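Local coordinates for protein ethylbenzene dehydrogenase alpha-subunit (Aromatoleum aromaticum, PDB 2IVF) that is the alpha subunit of a molybdenum enzyme of the molybdopterin oxidoreductase family and carries two pterin dinucleotide groups, a molybdenum atom and an iron/sulfur cluster, at residues A[450-455]-A[564-569]; A[572-577]-A[940-945]; A[812-817]-A[827-832]. One frame throughout, in Å; residues are numbered along the deposited sequence.

Interaction 1: residues A[450-455]-A[564-569]; sequences KSYHGD and AWTDPA. With MD1 (phosphoric acid 4-(2-amino-4-oxo-3,4,5,6,-tetrahydro-pteridin-6-yl)-2-hydroxy-3,4-dimercapto-but-3-en-yl ester guanylate ester), chain N.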
loop_
_atom_site.group_PDB
_atom_site.type_symbol
_atom_site.label_atom_id
_atom_site.label_comp_id
_atom_site.label_asym_id
_atom_site.label_seq_id
_atom_site.Cartn_x
_atom_site.Cartn_y
_atom_site.Cartn_z
ATOM N N LYS A 450 6.216 -11.039 15.055
ATOM C CA LYS A 450 6.602 -9.842 15.756
ATOM C C LYS A 450 5.920 -9.729 17.101
ATOM O O LYS A 450 5.917 -8.655 17.696
ATOM C CB LYS A 450 6.295 -8.656 14.880
ATOM C CG LYS A 450 7.116 -8.709 13.597
ATOM C CD LYS A 450 6.670 -7.686 12.576
ATOM C CE LYS A 450 7.366 -7.838 11.263
ATOM N NZ LYS A 450 6.911 -9.010 10.494
ATOM N N SER A 451 5.328 -10.816 17.592
ATOM C CA SER A 451 4.791 -10.843 18.955
ATOM C C SER A 451 5.726 -11.714 19.766
ATOM O O SER A 451 6.146 -12.753 19.298
ATOM C CB SER A 451 3.379 -11.411 18.994
ATOM O OG SER A 451 2.517 -10.747 18.056
ATOM N N TYR A 452 6.024 -11.310 20.986
ATOM C CA TYR A 452 6.982 -12.048 21.822
ATOM C C TYR A 452 6.649 -13.534 21.885
ATOM O O TYR A 452 7.529 -14.406 21.740
ATOM C CB TYR A 452 6.957 -11.469 23.216
ATOM C CG TYR A 452 8.081 -11.867 24.134
ATOM C CD1 TYR A 452 8.040 -13.070 24.821
ATOM C CD2 TYR A 452 9.141 -11.003 24.387
ATOM C CE1 TYR A 452 9.058 -13.419 25.730
ATOM C CE2 TYR A 452 10.153 -11.348 25.290
ATOM C CZ TYR A 452 10.115 -12.550 25.942
ATOM O OH TYR A 452 11.118 -12.862 26.887
ATOM N N HIS A 453 5.367 -13.801 22.105
ATOM C CA HIS A 453 4.857 -15.146 22.239
ATOM C C HIS A 453 4.080 -15.583 20.980
ATOM O O HIS A 453 3.142 -16.372 21.081
ATOM C CB HIS A 453 3.921 -15.230 23.459
ATOM C CG HIS A 453 4.616 -15.037 24.759
ATOM N ND1 HIS A 453 5.673 -15.826 25.141
ATOM C CD2 HIS A 453 4.449 -14.125 25.745
ATOM C CE1 HIS A 453 6.125 -15.419 26.313
ATOM N NE2 HIS A 453 5.398 -14.393 26.709
ATOM N N GLY A 454 4.452 -15.100 19.797
ATOM C CA GLY A 454 3.756 -15.521 18.581
ATOM C C GLY A 454 3.842 -17.035 18.420
ATOM O O GLY A 454 2.966 -17.638 17.842
ATOM N N ASP A 455 4.924 -17.644 18.895
ATOM C CA ASP A 455 5.056 -19.098 18.786
ATOM C C ASP A 455 3.915 -19.761 19.531
ATOM O O ASP A 455 3.282 -20.649 18.985
ATOM C CB ASP A 455 6.435 -19.626 19.274
ATOM C CG ASP A 455 6.776 -19.235 20.673
ATOM O OD1 ASP A 455 6.189 -18.282 21.243
ATOM O OD2 ASP A 455 7.728 -19.861 21.186
ATOM N N ALA A 564 12.892 -6.774 33.590
ATOM C CA ALA A 564 11.597 -6.080 33.640
ATOM C C ALA A 564 10.840 -6.233 32.333
ATOM O O ALA A 564 9.589 -6.208 32.325
ATOM C CB ALA A 564 11.796 -4.572 33.988
ATOM N N TRP A 565 11.575 -6.425 31.238
ATOM C CA TRP A 565 10.987 -6.514 29.911
ATOM C C TRP A 565 10.960 -7.940 29.385
ATOM O O TRP A 565 10.740 -8.137 28.247
ATOM C CB TRP A 565 11.774 -5.655 28.916
ATOM C CG TRP A 565 11.861 -4.213 29.304
ATOM C CD1 TRP A 565 11.064 -3.548 30.208
ATOM C CD2 TRP A 565 12.762 -3.253 28.781
ATOM N NE1 TRP A 565 11.429 -2.228 30.272
ATOM C CE2 TRP A 565 12.474 -2.021 29.405
ATOM C CE3 TRP A 565 13.819 -3.312 27.856
ATOM C CZ2 TRP A 565 13.227 -0.871 29.153
ATOM C CZ3 TRP A 565 14.545 -2.169 27.597
ATOM C CH2 TRP A 565 14.228 -0.958 28.228
ATOM N N THR A 566 11.216 -8.910 30.255
ATOM C CA THR A 566 11.297 -10.325 29.916
ATOM C C THR A 566 10.035 -11.015 30.419
ATOM O O THR A 566 9.426 -10.596 31.392
ATOM C CB THR A 566 12.549 -10.957 30.656
ATOM O OG1 THR A 566 13.750 -10.277 30.250
ATOM C CG2 THR A 566 12.720 -12.445 30.349
ATOM N N ASP A 567 9.629 -12.091 29.770
ATOM C CA ASP A 567 8.526 -12.944 30.281
ATOM C C ASP A 567 8.845 -13.352 31.728
ATOM O O ASP A 567 9.871 -13.992 31.965
ATOM C CB ASP A 567 8.423 -14.168 29.349
ATOM C CG ASP A 567 7.518 -15.271 29.866
ATOM O OD1 ASP A 567 6.642 -14.990 30.704
ATOM O OD2 ASP A 567 7.679 -16.437 29.370
ATOM N N PRO A 568 7.985 -12.984 32.696
ATOM C CA PRO A 568 8.242 -13.292 34.100
ATOM C C PRO A 568 8.213 -14.763 34.479
ATOM O O PRO A 568 8.617 -15.100 35.585
ATOM C CB PRO A 568 7.135 -12.561 34.862
ATOM C CG PRO A 568 6.184 -12.047 33.866
ATOM C CD PRO A 568 6.716 -12.247 32.502
ATOM N N ALA A 569 7.729 -15.616 33.586
ATOM C CA ALA A 569 7.768 -17.058 33.770
ATOM C C ALA A 569 9.149 -17.617 33.498
ATOM O O ALA A 569 9.400 -18.803 33.761
ATOM C CB ALA A 569 6.732 -17.748 32.849
HETATM P PB MD1 N . 13.797 -2.868 4.869
HETATM O O3B MD1 N . 12.907 -1.815 4.095
HETATM O O1B MD1 N . 14.114 -3.959 3.910
HETATM O O2B MD1 N . 14.826 -2.233 5.724
HETATM O O3A MD1 N . 12.742 -3.457 5.897
HETATM C C10 MD1 N . 11.909 -4.598 5.599
HETATM C C11 MD1 N . 10.956 -4.675 6.781
HETATM O O11 MD1 N . 9.971 -3.624 6.501
HETATM C C12 MD1 N . 10.246 -6.002 6.795
HETATM S S12 MD1 N . 10.213 -7.024 5.423
HETATM C C13 MD1 N . 9.533 -6.416 7.892
HETATM S S13 MD1 N . 8.681 -7.872 7.920
HETATM C C14 MD1 N . 9.476 -5.633 9.148
HETATM N N15 MD1 N . 8.210 -5.176 9.610
HETATM C C16 MD1 N . 8.105 -4.341 10.692
HETATM C C15 MD1 N . 6.832 -4.045 11.145
HETATM O O14 MD1 N . 5.808 -4.531 10.595
HETATM N N17 MD1 N . 6.784 -3.151 12.164
HETATM C C17 MD1 N . 7.941 -2.637 12.752
HETATM N N16 MD1 N . 7.771 -1.792 13.759
HETATM N N18 MD1 N . 9.162 -2.985 12.315
HETATM C C20 MD1 N . 9.249 -3.827 11.307
HETATM N N8 MD1 N . 10.480 -4.224 10.894
HETATM C C7 MD1 N . 10.736 -5.074 9.763
HETATM P PA MD1 N . 13.163 -0.302 3.611
HETATM O O1A MD1 N . 12.213 -0.097 2.475
HETATM O O2A MD1 N . 13.011 0.583 4.788
HETATM O "O5'" MD1 N . 14.657 -0.236 3.103
HETATM C "C5'" MD1 N . 14.936 -0.901 1.876
HETATM C "C4'" MD1 N . 15.666 0.009 0.977
HETATM O "O4'" MD1 N . 15.729 -0.711 -0.249
HETATM C "C1'" MD1 N . 15.762 0.303 -1.253
HETATM N N9 MD1 N . 15.418 -0.167 -2.602
HETATM C C4 MD1 N . 16.320 -0.354 -3.555
HETATM N N3 MD1 N . 17.664 -0.197 -3.514
HETATM C C2 MD1 N . 18.401 -0.456 -4.595
HETATM N N2 MD1 N . 19.753 -0.317 -4.560
HETATM N N1 MD1 N . 17.746 -0.800 -5.761
HETATM C C6 MD1 N . 16.388 -0.975 -5.872
HETATM O O6 MD1 N . 15.913 -1.354 -6.943
HETATM C C5 MD1 N . 15.630 -0.751 -4.713
HETATM N N7 MD1 N . 14.334 -0.783 -4.419
HETATM C C8 MD1 N . 14.222 -0.438 -3.133
HETATM C "C2'" MD1 N . 14.731 1.332 -0.797
HETATM O "O2'" MD1 N . 14.958 2.658 -1.334
HETATM C "C3'" MD1 N . 14.816 1.262 0.735
HETATM O "O3'" MD1 N . 15.480 2.423 1.298
HETATM O O HOH W 1 5.137 -12.989 29.236
#
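At the turn that leads into helix 454-467, Tyr452 and His453 lean together on Asp567, in the loop between helices 557-560 and 574-583 of the molybdopterin oxidoreductase fold. The turn is a type I beta turn from Ser451 to Gly454, closed by Gly454 N to Ser451 O, with His453 at the N-cap position of the helix. Tyr452 has CG anti to its backbone N (chi1 -166°), and its hydroxyl reaches the loop backbone: Asp567 N gives Tyr452 OH a straight but weak hydrogen bond of 3.3 Å. Beside it, Tyr452 CE1 lies 3.7 Å from Asp567 CB, and the tyrosine ring stands nearly perpendicular to the carboxylate, at 83°.

Tyr452 CD1 also sits over one face of the His453 imidazole, near its rim. The imidazole turns its edge to Asp567, with His453 CE1 3.6 Å from Asp567 OD2; ND1 is taken by Lys941, and OD2 has its salt-bridge partner in Lys832. Asp567 OD1 accepts from Ala569 N at 3.1 Å, an Asx turn in which the donor comes from well above the carboxylate plane.

Just ahead of the turn, Lys450 belongs to the MD1 pocket. Its NZ forms a salt bridge with Asp223, while Lys450 CE comes within 3.2 Å of MD1 N15, so the same short segment runs from MD1 to the 564-569 loop. A water completes the link between turn and loop: it lies in the imidazole plane 2.9 Å from His453 NE2 and donates to Asp567 OD1, also at 2.9 Å.

Interaction 2: residues A[572-577]-A[940-945]; sequences KSFGAY and PKPLHL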
loop_
_atom_site.group_PDB
_atom_site.type_symbol
_atom_site.label_atom_id
_atom_site.label_comp_id
_atom_site.label_asym_id
_atom_site.label_seq_id
_atom_site.Cartn_x
_atom_site.Cartn_y
_atom_site.Cartn_z
ATOM N N LYS A 572 15.494 -16.633 34.030
ATOM C CA LYS A 572 16.660 -15.814 33.769
ATOM C C LYS A 572 16.577 -15.043 32.467
ATOM O O LYS A 572 15.640 -15.201 31.672
ATOM C CB LYS A 572 17.925 -16.671 33.802
ATOM C CG LYS A 572 17.939 -17.790 32.790
ATOM C CD LYS A 572 18.938 -18.820 33.202
ATOM C CE LYS A 572 19.071 -19.980 32.241
ATOM N NZ LYS A 572 20.239 -20.839 32.675
ATOM N N SER A 573 17.544 -14.150 32.288
ATOM C CA SER A 573 17.590 -13.250 31.144
ATOM C C SER A 573 18.016 -13.975 29.892
ATOM O O SER A 573 18.642 -15.033 29.950
ATOM C CB SER A 573 18.610 -12.128 31.353
ATOM O OG SER A 573 19.921 -12.673 31.626
ATOM N N PHE A 574 17.699 -13.337 28.779
ATOM C CA PHE A 574 18.157 -13.703 27.456
ATOM C C PHE A 574 19.627 -14.090 27.459
ATOM O O PHE A 574 19.972 -15.148 26.982
ATOM C CB PHE A 574 17.980 -12.544 26.490
ATOM C CG PHE A 574 18.512 -12.832 25.122
ATOM C CD1 PHE A 574 17.740 -13.520 24.196
ATOM C CD2 PHE A 574 19.800 -12.447 24.769
ATOM C CE1 PHE A 574 18.243 -13.820 22.963
ATOM C CE2 PHE A 574 20.311 -12.730 23.497
ATOM C CZ PHE A 574 19.527 -13.430 22.606
ATOM N N GLY A 575 20.488 -13.236 27.995
ATOM C CA GLY A 575 21.931 -13.507 27.970
ATOM C C GLY A 575 22.395 -14.671 28.816
ATOM O O GLY A 575 23.398 -15.341 28.501
ATOM N N ALA A 576 21.679 -14.891 29.913
ATOM C CA ALA A 576 21.873 -16.052 30.762
ATOM C C ALA A 576 21.492 -17.344 30.037
ATOM O O ALA A 576 22.217 -18.336 30.100
ATOM C CB ALA A 576 21.081 -15.898 32.042
ATOM N N TYR A 577 20.354 -17.335 29.355
ATOM C CA TYR A 577 19.995 -18.426 28.472
ATOM C C TYR A 577 21.028 -18.610 27.346
ATOM O O TYR A 577 21.410 -19.735 27.037
ATOM C CB TYR A 577 18.613 -18.192 27.871
ATOM C CG TYR A 577 17.446 -18.595 28.766
ATOM C CD1 TYR A 577 17.084 -19.933 28.909
ATOM C CD2 TYR A 577 16.683 -17.639 29.423
ATOM C CE1 TYR A 577 15.970 -20.312 29.700
ATOM C CE2 TYR A 577 15.581 -17.997 30.224
ATOM C CZ TYR A 577 15.221 -19.334 30.368
ATOM O OH TYR A 577 14.133 -19.684 31.184
ATOM N N PRO A 940 14.322 -10.456 22.216
ATOM C CA PRO A 940 14.184 -11.760 21.608
ATOM C C PRO A 940 13.712 -12.778 22.614
ATOM O O PRO A 940 14.116 -12.724 23.774
ATOM C CB PRO A 940 15.609 -12.094 21.146
ATOM C CG PRO A 940 16.405 -10.884 21.334
ATOM C CD PRO A 940 15.735 -10.123 22.430
ATOM N N LYS A 941 12.906 -13.729 22.162
ATOM C CA LYS A 941 12.368 -14.757 23.051
ATOM C C LYS A 941 13.477 -15.722 23.430
ATOM O O LYS A 941 13.997 -16.425 22.577
ATOM C CB LYS A 941 11.151 -15.490 22.427
ATOM C CG LYS A 941 10.561 -16.520 23.409
ATOM C CD LYS A 941 9.097 -16.771 23.158
ATOM C CE LYS A 941 8.577 -17.935 23.987
ATOM N NZ LYS A 941 7.080 -18.043 23.893
ATOM N N PRO A 942 13.891 -15.720 24.706
ATOM C CA PRO A 942 15.048 -16.520 25.089
ATOM C C PRO A 942 14.926 -18.028 24.825
ATOM O O PRO A 942 15.947 -18.682 24.625
ATOM C CB PRO A 942 15.164 -16.272 26.592
ATOM C CG PRO A 942 14.560 -15.019 26.808
ATOM C CD PRO A 942 13.376 -14.972 25.855
ATOM N N LEU A 943 13.687 -18.563 24.821
ATOM C CA LEU A 943 13.479 -19.999 24.619
ATOM C C LEU A 943 13.918 -20.377 23.206
ATOM O O LEU A 943 14.244 -21.527 22.941
ATOM C CB LEU A 943 12.011 -20.388 24.817
ATOM C CG LEU A 943 11.477 -20.278 26.246
ATOM C CD1 LEU A 943 10.034 -20.820 26.254
ATOM C CD2 LEU A 943 12.382 -21.016 27.181
ATOM N N HIS A 944 13.991 -19.399 22.321
ATOM C CA HIS A 944 14.483 -19.655 20.974
ATOM C C HIS A 944 15.988 -19.746 20.809
ATOM O O HIS A 944 16.457 -19.907 19.701
ATOM C CB HIS A 944 13.853 -18.698 19.989
ATOM C CG HIS A 944 12.368 -18.777 19.974
ATOM N ND1 HIS A 944 11.598 -18.023 19.110
ATOM C CD2 HIS A 944 11.506 -19.575 20.650
ATOM C CE1 HIS A 944 10.318 -18.275 19.334
ATOM N NE2 HIS A 944 10.234 -19.243 20.234
ATOM N N LEU A 945 16.719 -19.752 21.935
ATOM C CA LEU A 945 18.121 -20.108 21.979
ATOM C C LEU A 945 18.249 -21.608 22.202
ATOM O O LEU A 945 19.333 -22.145 22.141
ATOM C CB LEU A 945 18.809 -19.340 23.106
ATOM C CG LEU A 945 18.962 -17.828 22.838
ATOM C CD1 LEU A 945 19.155 -17.054 24.137
ATOM C CD2 LEU A 945 20.118 -17.574 21.845
#
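Phe574, in the first turn of helix 574-583, reaches into a pocket made by Pro940, Pro942 and Leu945, the last two in a short 3-10 segment, 942-945. The backbones are close here, with Phe574 CA and Pro942 CA only 4.8 Å apart. Starting at the root of the side chain, Phe574 CB lies 4.2 Å from Pro942 CG, which rests against the backbone of the same phenylalanine. CG is anti to the backbone N (chi1 177°), and beyond it the ring runs between Pro940 and Leu945. CD1 meets the carbonyl oxygen of Pro940 and the methyl CD1 of Leu945. Next along, Phe574 CE1 takes this ring's closest contacts, touching Pro940 CB and Leu945 CD1, each at 3.6 Å. CZ, at the tip, still feels the same leucine methyl.

Leu945 CD1 is set over one ring face, displaced toward the rim, in a CH-pi contact 3.9 Å from the Phe574 centroid. Pro940 CG makes a second, off-centre CH-pi contact at 4.3 Å. The same leucine methyl also packs on Tyr577 CB one helical turn later, while Pro942 CB presses on Tyr577 CD2 at 3.5 Å. No hydrogen bond crosses between the segments: the grip is van der Waals, largely between apolar side chains. Ser573 stays on the helix side as N-cap, its OG weakly accepting from Ala576 N.

Around this core, Tyr577 meets Trp820 of helix 819-824 edge to face, and Leu943 packs on the same helix. The contact thus joins the start of helix 574-583 to the long connection between strands 915-917 and 969-975, with helix 819-824 alongside.

Interaction 3: residues A[812-817]-A[827-832]; sequences AQFYLD and SLPTHK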
loop_
_atom_site.group_PDB
_atom_site.type_symbol
_atom_site.label_atom_id
_atom_site.label_comp_id
_atom_site.label_asym_id
_atom_site.label_seq_id
_atom_site.Cartn_x
_atom_site.Cartn_y
_atom_site.Cartn_z
ATOM N N ALA A 812 3.203 -34.038 14.249
ATOM C CA ALA A 812 2.899 -32.634 14.477
ATOM C C ALA A 812 2.789 -32.569 15.996
ATOM O O ALA A 812 1.937 -33.226 16.568
ATOM C CB ALA A 812 1.635 -32.239 13.816
ATOM N N GLN A 813 3.660 -31.792 16.614
ATOM C CA GLN A 813 4.012 -32.002 17.998
ATOM C C GLN A 813 3.625 -30.817 18.847
ATOM O O GLN A 813 4.210 -29.766 18.731
ATOM C CB GLN A 813 5.493 -32.243 18.106
ATOM C CG GLN A 813 5.897 -32.603 19.492
ATOM C CD GLN A 813 7.337 -32.975 19.614
ATOM O OE1 GLN A 813 7.946 -33.431 18.645
ATOM N NE2 GLN A 813 7.894 -32.809 20.813
ATOM N N PHE A 814 2.590 -31.001 19.659
ATOM C CA PHE A 814 2.124 -29.978 20.578
ATOM C C PHE A 814 2.738 -29.987 21.947
ATOM O O PHE A 814 2.645 -28.971 22.628
ATOM C CB PHE A 814 0.628 -30.041 20.647
ATOM C CG PHE A 814 0.024 -29.799 19.321
ATOM C CD1 PHE A 814 -0.099 -28.513 18.850
ATOM C CD2 PHE A 814 -0.281 -30.843 18.491
ATOM C CE1 PHE A 814 -0.561 -28.262 17.599
ATOM C CE2 PHE A 814 -0.750 -30.591 17.229
ATOM C CZ PHE A 814 -0.903 -29.290 16.791
ATOM N N TYR A 815 3.358 -31.102 22.329
ATOM C CA TYR A 815 4.069 -31.196 23.603
ATOM C C TYR A 815 5.584 -31.103 23.402
ATOM O O TYR A 815 6.190 -32.005 22.812
ATOM C CB TYR A 815 3.638 -32.465 24.316
ATOM C CG TYR A 815 4.101 -32.576 25.744
ATOM C CD1 TYR A 815 3.696 -31.661 26.703
ATOM C CD2 TYR A 815 4.921 -33.599 26.141
ATOM C CE1 TYR A 815 4.141 -31.766 28.038
ATOM C CE2 TYR A 815 5.359 -33.701 27.447
ATOM C CZ TYR A 815 4.960 -32.798 28.393
ATOM O OH TYR A 815 5.387 -32.926 29.712
ATOM N N LEU A 816 6.200 -30.011 23.866
ATOM C CA LEU A 816 7.669 -29.845 23.755
ATOM C C LEU A 816 8.257 -30.121 25.118
ATOM O O LEU A 816 8.157 -29.304 26.026
ATOM C CB LEU A 816 8.052 -28.462 23.254
ATOM C CG LEU A 816 7.347 -28.092 21.938
ATOM C CD1 LEU A 816 7.567 -26.611 21.570
ATOM C CD2 LEU A 816 7.809 -28.973 20.778
ATOM N N ASP A 817 8.832 -31.302 25.258
ATOM C CA ASP A 817 9.247 -31.805 26.589
ATOM C C ASP A 817 10.705 -31.508 26.939
ATOM O O ASP A 817 11.273 -32.128 27.819
ATOM C CB ASP A 817 8.866 -33.271 26.756
ATOM C CG ASP A 817 9.785 -34.232 26.005
ATOM O OD1 ASP A 817 10.376 -33.844 24.957
ATOM O OD2 ASP A 817 9.926 -35.374 26.473
ATOM N N SER A 827 5.489 -26.239 27.749
ATOM C CA SER A 827 5.486 -27.589 27.153
ATOM C C SER A 827 4.253 -27.844 26.306
ATOM O O SER A 827 4.345 -28.497 25.266
ATOM C CB SER A 827 5.591 -28.642 28.226
ATOM O OG SER A 827 4.558 -28.476 29.194
ATOM N N LEU A 828 3.109 -27.302 26.724
ATOM C CA LEU A 828 1.920 -27.271 25.880
ATOM C C LEU A 828 1.655 -25.856 25.392
ATOM O O LEU A 828 2.079 -24.885 26.033
ATOM C CB LEU A 828 0.687 -27.775 26.651
ATOM C CG LEU A 828 0.527 -29.283 26.886
ATOM C CD1 LEU A 828 -0.652 -29.551 27.829
ATOM C CD2 LEU A 828 0.352 -30.061 25.532
ATOM N N PRO A 829 0.900 -25.728 24.290
ATOM C CA PRO A 829 0.492 -24.371 23.911
ATOM C C PRO A 829 -0.288 -23.771 25.088
ATOM O O PRO A 829 -0.986 -24.473 25.796
ATOM C CB PRO A 829 -0.405 -24.574 22.693
ATOM C CG PRO A 829 -0.132 -25.990 22.235
ATOM C CD PRO A 829 0.295 -26.757 23.423
ATOM N N THR A 830 -0.103 -22.483 25.309
ATOM C CA THR A 830 -0.575 -21.845 26.505
ATOM C C THR A 830 -0.596 -20.363 26.225
ATOM O O THR A 830 0.091 -19.895 25.309
ATOM C CB THR A 830 0.324 -22.134 27.692
ATOM O OG1 THR A 830 -0.382 -21.756 28.880
ATOM C CG2 THR A 830 1.642 -21.350 27.565
ATOM N N HIS A 831 -1.407 -19.644 26.994
ATOM C CA HIS A 831 -1.492 -18.196 26.867
ATOM C C HIS A 831 -0.542 -17.521 27.879
ATOM O O HIS A 831 -0.546 -17.848 29.094
ATOM C CB HIS A 831 -2.902 -17.692 27.146
ATOM C CG HIS A 831 -2.957 -16.203 27.249
ATOM N ND1 HIS A 831 -2.491 -15.387 26.242
ATOM C CD2 HIS A 831 -3.316 -15.386 28.262
ATOM C CE1 HIS A 831 -2.596 -14.124 26.621
ATOM N NE2 HIS A 831 -3.105 -14.096 27.834
ATOM N N LYS A 832 0.312 -16.650 27.356
ATOM C CA LYS A 832 1.100 -15.732 28.175
ATOM C C LYS A 832 0.875 -14.360 27.647
ATOM O O LYS A 832 0.975 -14.150 26.447
ATOM C CB LYS A 832 2.596 -16.025 28.105
ATOM C CG LYS A 832 3.017 -17.319 28.858
ATOM C CD LYS A 832 4.555 -17.534 28.782
ATOM C CE LYS A 832 5.088 -18.737 29.563
ATOM N NZ LYS A 832 6.576 -18.747 29.453
#
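Leu816 and Ser827 hold together the two ends of the short excursion that contains helix 819-824. Neither segment is a regular strand, and one backbone bond joins them: Leu816 N donates to Ser827 O at 2.8 Å, in the carbonyl plane and on a lone pair. Tyr815 CA adds a CH contact to this oxygen at 3.2 Å, and Ser827 CA makes a similar one to Leu816 O. Gln813 steadies the tyrosine backbone from within its own segment: NE2 donates to Tyr815 O at 2.7 Å, nearly straight.

The tight part continues at Pro829, whose CD presses on Phe814 O at 3.3 Å, although the two side chains come no closer than 4.2 Å, from Phe814 CD1 at the ring edge to Pro829 CG. Both residues are buried against helix 454-467.

The solvent side is formed by Tyr815, Ser827 and Leu828, all partly exposed. Tyr815 CG is anti to its backbone N (chi1 -170°), and farther out the ring lies against Ser827, with Tyr815 CE1 still 3.4 Å from Ser827 CB. Tyr815 CD1 also meets Leu828 CD2, more loosely, at 3.9 Å. The phenol oxygen bonds to the carbonyl of Gly340, and Tyr815 and Leu828 both pack on helix 401-408.

Two carbonyl oxygens, those of Phe814 and Ser827, lie 3.2 Å apart without a hydrogen between them. Such a pair should repel, but each has its own donor, Arg459 NH2 for Phe814 and Leu816 N for Ser827. The guanidinium would partly offset the repulsion where the two backbones come this close.

How the interactions relate
Interactions 1 and 2 are wholly buried, whereas interaction 3 is only partly so. Their chemistry differs too: interaction 2 is largely apolar, interaction 1 mixes ring packing with a water and a weak bond near the MD1 pocket, and interaction 3 combines a backbone hydrogen bond with side-chain packing. Interaction 1 touches both others. Asp455 forms a salt bridge with Lys941 and a probable hydrogen bond with His944 of interaction 2, and Tyr452 OH packs on Pro942. On its other flank Asp567 pairs with Lys832 of interaction 3. Interactions 2 and 3 do not touch, but both border helix 819-824; helix 454-467 begins in interaction 1 and backs interaction 3.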